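Local coordinates for DUF4621 domain-containing protein (Parabacteroides distasonis, PDB 4H3W) that is of unknown function but is a putative secreted protein built from two beta-barrel domains, at residues 27-33 with 242-246. Sequence-based numbering, arbitrary orientation.
Sequences VTSDDVV and EMPFD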
# COMPACT_ATOMS: atom_id res chain seq x y z
N VAL A 27 -14.59 8.95 -4.14
CA VAL A 27 -13.34 9.12 -3.42
C VAL A 27 -12.16 9.12 -4.40
O VAL A 27 -12.26 8.56 -5.49
CB VAL A 27 -13.19 8.01 -2.39
CG1 VAL A 27 -14.23 8.19 -1.30
CG2 VAL A 27 -13.34 6.62 -3.02
N THR A 28 -11.10 9.83 -4.05
CA THR A 28 -9.90 9.88 -4.89
C THR A 28 -8.84 8.99 -4.26
O THR A 28 -9.03 8.52 -3.14
CB THR A 28 -9.30 11.28 -5.03
OG1 THR A 28 -8.81 11.70 -3.76
CG2 THR A 28 -10.34 12.29 -5.56
N SER A 29 -7.76 8.76 -4.99
CA SER A 29 -6.70 7.87 -4.51
C SER A 29 -6.29 8.30 -3.12
O SER A 29 -6.24 7.48 -2.19
CB SER A 29 -5.49 7.91 -5.42
OG SER A 29 -5.80 7.39 -6.68
N ASP A 30 -6.09 9.60 -2.95
CA ASP A 30 -5.57 10.07 -1.66
C ASP A 30 -6.65 10.14 -0.52
O ASP A 30 -6.30 10.29 0.63
CB ASP A 30 -4.73 11.36 -1.90
CG ASP A 30 -5.55 12.58 -2.21
OD1 ASP A 30 -6.77 12.49 -2.44
OD2 ASP A 30 -4.95 13.67 -2.23
N ASP A 31 -7.92 9.86 -0.80
CA ASP A 31 -8.89 9.53 0.24
C ASP A 31 -8.78 8.05 0.68
O ASP A 31 -8.94 7.71 1.85
CB ASP A 31 -10.33 9.73 -0.22
CG ASP A 31 -10.65 11.15 -0.65
OD1 ASP A 31 -10.10 12.09 -0.05
OD2 ASP A 31 -11.47 11.31 -1.59
N VAL A 32 -8.58 7.16 -0.30
CA VAL A 32 -8.56 5.72 -0.03
C VAL A 32 -7.23 5.26 0.60
O VAL A 32 -7.20 4.33 1.40
CB VAL A 32 -8.85 4.93 -1.33
CG1 VAL A 32 -8.62 3.42 -1.15
CG2 VAL A 32 -10.27 5.21 -1.80
N VAL A 33 -6.16 5.91 0.17
CA VAL A 33 -4.84 5.67 0.59
C VAL A 33 -4.31 6.96 1.16
O VAL A 33 -4.33 7.96 0.47
CB VAL A 33 -3.96 5.27 -0.60
CG1 VAL A 33 -2.55 4.90 -0.14
CG2 VAL A 33 -4.58 4.09 -1.37
N GLU A 242 -11.35 3.51 -10.82
CA GLU A 242 -10.17 3.77 -11.64
C GLU A 242 -8.85 3.36 -10.93
O GLU A 242 -7.78 3.39 -11.50
CB GLU A 242 -10.08 5.24 -11.99
CG GLU A 242 -11.14 5.77 -12.95
CD GLU A 242 -11.10 7.32 -13.06
OE1 GLU A 242 -10.33 8.00 -12.37
OE2 GLU A 242 -11.86 7.88 -13.84
N MSE A 243 -8.96 2.95 -9.67
CA MSE A 243 -7.81 2.61 -8.87
C MSE A 243 -7.41 1.17 -9.12
O MSE A 243 -8.24 0.34 -9.48
CB MSE A 243 -8.13 2.79 -7.39
CG MSE A 243 -8.22 4.27 -7.03
SE MSE A 243 -8.60 4.47 -5.10
CE MSE A 243 -9.78 6.02 -5.40
N PRO A 244 -6.14 0.83 -8.88
CA PRO A 244 -5.61 -0.52 -9.17
C PRO A 244 -5.82 -1.53 -8.03
O PRO A 244 -4.86 -2.16 -7.59
CB PRO A 244 -4.12 -0.22 -9.35
CG PRO A 244 -3.86 0.85 -8.32
CD PRO A 244 -5.08 1.72 -8.38
N PHE A 245 -7.05 -1.60 -7.50
CA PHE A 245 -7.45 -2.54 -6.50
C PHE A 245 -8.77 -3.13 -6.92
O PHE A 245 -9.62 -2.41 -7.42
CB PHE A 245 -7.74 -1.89 -5.13
CG PHE A 245 -6.74 -0.90 -4.67
CD1 PHE A 245 -5.51 -1.31 -4.21
CD2 PHE A 245 -7.06 0.45 -4.62
CE1 PHE A 245 -4.57 -0.36 -3.72
CE2 PHE A 245 -6.15 1.39 -4.17
CZ PHE A 245 -4.91 0.99 -3.72
N ASP A 246 -8.96 -4.41 -6.66
CA ASP A 246 -10.30 -4.97 -6.62
C ASP A 246 -10.93 -4.65 -5.25
O ASP A 246 -10.21 -4.42 -4.29
CB ASP A 246 -10.28 -6.47 -6.83
CG ASP A 246 -9.94 -6.86 -8.25
OD1 ASP A 246 -10.21 -6.11 -9.22
OD2 ASP A 246 -9.37 -7.95 -8.38
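M243, a selenomethionine, reaches from the 242-246 loop to the start of helix 29-32, and its methyl CE meets backbone more closely than side chain. M243 CE lies 3.3 Å from T28 C and 3.4 Å from S29 N, so the methyl rests on the peptide link that opens the helix. Beyond CB the chain is extended at chi2 (-179°) and bends at chi3 (-142°), which brings CE in among V27, V32 and the T28-S29 peptide. CG2 of V32 touches CE of M243 at 3.7 Å, while CB and CG2 of V32 both border the selenium. V27 CG2 stands farther off, 4.3 Å from M243 CE. Nearer the root of the chain, S29 OG passes 4.0 Å from CG of M243; this buried hydroxyl is hydrogen-bonded to the backbone O of the dimethyl-lysine at position 311.

F245 makes the second, looser half of the contact. Its ring presents CZ to V33 CG2 at 3.9 Å, approached obliquely. In V33, CG1 lies anti to the backbone N (chi1 -176°), and the other methyl, CG2, faces the ring.

At the helix start, the amide N of T28, the N-cap residue, donates to D31 OD2 from above the carboxylate plane (2.9 Å). In one of the two T28 conformers OG1 also donates to D30 OD1, a bond that may not always be formed. On the facing loop, P244 centres an inverse gamma turn between M243 and F245.

The contact thus packs the short helix following edge strand 25-26 against the connection from strand 233-240 to strand 246-254. L301 of strand 294-302 touches both V32 and F245, F207 meets the F245 ring, and Y48 of strand 47-55 touches S29 and D30.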